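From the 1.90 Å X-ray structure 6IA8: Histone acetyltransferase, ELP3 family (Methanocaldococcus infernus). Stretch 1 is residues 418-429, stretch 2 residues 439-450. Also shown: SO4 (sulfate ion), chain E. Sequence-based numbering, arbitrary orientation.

Stretch 1 (418-429) ILIAFLRLRDPY
Stretch 2, residues 439-450: KTMLVRQLHVFG

Strands 418-427 and 440-448 run antiparallel (177° between axes, closest approach 4.6 Å), with extended phi/psi except at I420 (-104/-37) and R444 (-81/-23). F422 pairs with H447 through F422 N to H447 O and H447 N to F422 O, both 2.9 Å; A421-V448 and L423-L446 are the flanking non-hydrogen-bonded pairs (CA-CA 4.2 and 4.4 Å). R424 N donates to Q445 O (2.9 Å), but R424 O accepts from R444 N (2.8 Å): a beta bulge shifts the register by one, so L425 faces V443 (CA-CA 4.6 Å) and R426 faces L442 (R426 N to L442 O 2.8 Å, L442 N to R426 O 3.0 Å). Beyond the strand, F449 N still reaches I420 O (3.1 Å).

A421, L423, L425, V443, L446 and V448 share one apolar face; L425 (t, chi2 p) brings CD1 to 3.7 Å from V443 CG2 and 3.6 Å from M441 CG. On the other face, F422 (p, chi2 -94°) lays its ring over H447 CB, 4.0 Å from the centroid, a CH-pi contact. R424 (m, t, t, -79°) donates from NE to Q445 OE1 (2.9 Å); water 1 bridges R424 NH2 (3.0 Å) and Q445 OE1 (2.7 Å). H447 (t, 89°) makes a very short hydrogen bond from NE2 to sulfate O1 (2.5 Å).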

# COMPACT_ATOMS: atom_id res chain seq x y z
N ILE A 418 8.44 18.60 -4.15
CA ILE A 418 9.14 17.40 -3.69
C ILE A 418 8.62 17.03 -2.31
O ILE A 418 8.63 17.86 -1.39
CB ILE A 418 10.67 17.59 -3.65
CG1 ILE A 418 11.19 18.06 -5.00
CG2 ILE A 418 11.33 16.27 -3.20
CD1 ILE A 418 12.69 18.26 -5.08
N LEU A 419 8.17 15.78 -2.15
CA LEU A 419 7.49 15.32 -0.95
C LEU A 419 8.51 14.63 -0.06
O LEU A 419 9.21 13.71 -0.51
CB LEU A 419 6.36 14.35 -1.32
CG LEU A 419 5.63 13.66 -0.18
CD1 LEU A 419 4.83 14.61 0.63
CD2 LEU A 419 4.75 12.53 -0.76
N ILE A 420 8.58 15.07 1.20
CA ILE A 420 9.58 14.60 2.15
C ILE A 420 9.00 13.61 3.15
O ILE A 420 9.70 12.69 3.59
CB ILE A 420 10.20 15.81 2.88
CG1 ILE A 420 11.04 16.63 1.87
CG2 ILE A 420 11.03 15.35 4.03
CD1 ILE A 420 11.28 18.06 2.30
N ALA A 421 7.75 13.83 3.57
CA ALA A 421 7.12 13.03 4.61
C ALA A 421 5.63 13.31 4.58
O ALA A 421 5.20 14.38 4.17
CB ALA A 421 7.68 13.36 5.99
N PHE A 422 4.84 12.35 5.07
CA PHE A 422 3.41 12.55 5.09
C PHE A 422 2.80 11.73 6.22
O PHE A 422 3.38 10.76 6.71
CB PHE A 422 2.77 12.21 3.72
CG PHE A 422 2.80 10.77 3.36
CD1 PHE A 422 3.83 10.28 2.58
CD2 PHE A 422 1.77 9.92 3.73
CE1 PHE A 422 3.88 8.94 2.21
CE2 PHE A 422 1.81 8.56 3.37
CZ PHE A 422 2.86 8.08 2.63
N LEU A 423 1.60 12.15 6.63
CA LEU A 423 0.84 11.49 7.68
C LEU A 423 -0.62 11.48 7.26
O LEU A 423 -1.15 12.50 6.78
CB LEU A 423 1.00 12.22 9.02
CG LEU A 423 0.28 11.67 10.23
CD1 LEU A 423 1.06 12.06 11.51
CD2 LEU A 423 -1.15 12.14 10.33
N ARG A 424 -1.27 10.32 7.44
CA ARG A 424 -2.68 10.12 7.12
C ARG A 424 -3.48 10.08 8.42
O ARG A 424 -3.32 9.17 9.24
CB ARG A 424 -2.86 8.82 6.35
CG ARG A 424 -2.17 8.76 5.01
CD ARG A 424 -2.57 7.47 4.30
NE ARG A 424 -1.79 7.16 3.10
CZ ARG A 424 -1.99 7.71 1.91
NH1 ARG A 424 -2.86 8.69 1.77
NH2 ARG A 424 -1.26 7.33 0.87
N LEU A 425 -4.26 11.13 8.66
CA LEU A 425 -5.09 11.27 9.85
C LEU A 425 -6.56 11.16 9.46
O LEU A 425 -6.99 11.73 8.45
CB LEU A 425 -4.85 12.63 10.50
CG LEU A 425 -5.49 12.92 11.85
CD1 LEU A 425 -4.87 12.06 12.95
CD2 LEU A 425 -5.30 14.42 12.19
N ARG A 426 -7.35 10.43 10.24
CA ARG A 426 -8.74 10.20 9.88
C ARG A 426 -9.68 10.45 11.05
O ARG A 426 -9.42 10.00 12.18
CB ARG A 426 -8.94 8.76 9.35
CG ARG A 426 -10.43 8.42 9.08
CD ARG A 426 -10.61 7.00 8.46
NE ARG A 426 -12.02 6.67 8.31
CZ ARG A 426 -12.79 7.08 7.31
NH1 ARG A 426 -12.24 7.77 6.33
NH2 ARG A 426 -14.07 6.77 7.26
N ASP A 427 -10.78 11.16 10.77
CA ASP A 427 -11.91 11.28 11.68
C ASP A 427 -12.86 10.17 11.28
O ASP A 427 -13.48 10.27 10.22
CB ASP A 427 -12.59 12.63 11.54
CG ASP A 427 -13.65 12.86 12.57
OD1 ASP A 427 -13.88 11.98 13.44
OD2 ASP A 427 -14.27 13.94 12.48
N PRO A 428 -13.00 9.11 12.06
CA PRO A 428 -13.70 7.93 11.56
C PRO A 428 -15.22 8.11 11.48
O PRO A 428 -15.83 9.02 12.04
CB PRO A 428 -13.32 6.84 12.56
CG PRO A 428 -12.98 7.59 13.83
CD PRO A 428 -12.41 8.91 13.40
N TYR A 429 -15.83 7.20 10.74
CA TYR A 429 -17.26 7.29 10.44
C TYR A 429 -18.05 6.32 11.31
O TYR A 429 -18.78 6.74 12.20
CB TYR A 429 -17.47 7.01 8.95
CG TYR A 429 -18.92 6.80 8.53
CD1 TYR A 429 -19.89 7.74 8.86
CD2 TYR A 429 -19.30 5.67 7.81
CE1 TYR A 429 -21.21 7.56 8.46
CE2 TYR A 429 -20.63 5.49 7.42
CZ TYR A 429 -21.56 6.45 7.74
OH TYR A 429 -22.86 6.27 7.36
N LYS A 439 -14.74 9.86 20.22
CA LYS A 439 -13.77 10.90 20.56
C LYS A 439 -12.36 10.48 20.19
O LYS A 439 -11.39 10.99 20.74
CB LYS A 439 -13.85 11.25 22.04
CG LYS A 439 -15.28 11.60 22.52
N THR A 440 -12.23 9.63 19.18
CA THR A 440 -10.95 9.09 18.76
C THR A 440 -10.60 9.58 17.36
O THR A 440 -11.45 9.56 16.47
CB THR A 440 -10.99 7.56 18.74
OG1 THR A 440 -11.28 7.09 20.05
CG2 THR A 440 -9.64 7.00 18.28
N MET A 441 -9.35 9.98 17.18
CA MET A 441 -8.78 10.24 15.86
C MET A 441 -7.77 9.14 15.53
O MET A 441 -7.09 8.64 16.42
CB MET A 441 -8.09 11.61 15.82
CG MET A 441 -8.15 12.30 14.46
SD MET A 441 -9.63 13.38 14.31
CE MET A 441 -9.33 13.99 12.66
N LEU A 442 -7.66 8.78 14.25
CA LEU A 442 -6.78 7.70 13.83
C LEU A 442 -5.62 8.21 12.98
O LEU A 442 -5.84 8.88 11.96
CB LEU A 442 -7.56 6.66 13.02
CG LEU A 442 -8.85 6.09 13.64
CD1 LEU A 442 -9.54 5.19 12.62
CD2 LEU A 442 -8.52 5.31 14.89
N VAL A 443 -4.40 7.84 13.36
CA VAL A 443 -3.22 8.01 12.51
C VAL A 443 -3.04 6.70 11.76
O VAL A 443 -2.54 5.73 12.30
CB VAL A 443 -1.97 8.37 13.32
CG1 VAL A 443 -0.80 8.41 12.38
CG2 VAL A 443 -2.18 9.72 14.02
N ARG A 444 -3.48 6.68 10.50
CA ARG A 444 -3.41 5.46 9.70
C ARG A 444 -2.04 5.22 9.09
O ARG A 444 -1.70 4.07 8.78
CB ARG A 444 -4.45 5.52 8.58
CG ARG A 444 -5.88 5.81 9.12
CD ARG A 444 -6.96 5.49 8.09
NE ARG A 444 -6.90 6.37 6.94
CZ ARG A 444 -6.37 6.07 5.76
NH1 ARG A 444 -6.36 7.01 4.82
NH2 ARG A 444 -5.91 4.85 5.52
N GLN A 445 -1.23 6.26 8.95
CA GLN A 445 0.10 6.08 8.40
C GLN A 445 0.94 7.30 8.74
O GLN A 445 0.43 8.42 8.72
CB GLN A 445 0.05 5.94 6.87
CG GLN A 445 1.44 5.79 6.21
CD GLN A 445 1.35 5.28 4.78
OE1 GLN A 445 0.35 5.49 4.09
NE2 GLN A 445 2.39 4.55 4.35
N LEU A 446 2.21 7.07 9.04
CA LEU A 446 3.24 8.10 9.11
C LEU A 446 4.41 7.58 8.30
O LEU A 446 4.91 6.49 8.57
CB LEU A 446 3.70 8.37 10.54
CG LEU A 446 4.96 9.23 10.67
CD1 LEU A 446 4.75 10.64 10.12
CD2 LEU A 446 5.40 9.28 12.14
N HIS A 447 4.85 8.34 7.31
CA HIS A 447 5.97 7.90 6.48
C HIS A 447 6.93 9.06 6.26
O HIS A 447 6.53 10.11 5.75
CB HIS A 447 5.47 7.38 5.15
CG HIS A 447 6.52 6.62 4.38
ND1 HIS A 447 6.70 5.27 4.53
CD2 HIS A 447 7.46 7.04 3.50
CE1 HIS A 447 7.70 4.87 3.76
NE2 HIS A 447 8.17 5.92 3.11
N VAL A 448 8.16 8.90 6.70
CA VAL A 448 9.25 9.85 6.44
C VAL A 448 10.20 9.16 5.47
O VAL A 448 10.74 8.10 5.78
CB VAL A 448 9.98 10.25 7.73
CG1 VAL A 448 11.17 11.19 7.40
CG2 VAL A 448 9.03 10.84 8.72
N PHE A 449 10.37 9.74 4.27
CA PHE A 449 11.19 9.10 3.24
C PHE A 449 12.66 9.13 3.66
O PHE A 449 13.20 10.20 3.95
CB PHE A 449 10.98 9.78 1.88
CG PHE A 449 9.65 9.44 1.25
CD1 PHE A 449 9.46 8.22 0.63
CD2 PHE A 449 8.59 10.33 1.30
CE1 PHE A 449 8.25 7.88 0.07
CE2 PHE A 449 7.36 10.00 0.74
CZ PHE A 449 7.18 8.77 0.13
N GLY A 450 13.29 7.96 3.73
CA GLY A 450 14.57 7.86 4.40
C GLY A 450 15.75 7.51 3.53
O GLY A 450 15.82 7.95 2.38
S SO4 E . 11.34 4.60 1.79
O1 SO4 E . 10.53 5.52 2.57
O2 SO4 E . 12.68 5.16 1.64
O3 SO4 E . 11.42 3.32 2.47
O4 SO4 E . 10.72 4.41 0.48
O HOH W 1 0.15 4.74 1.54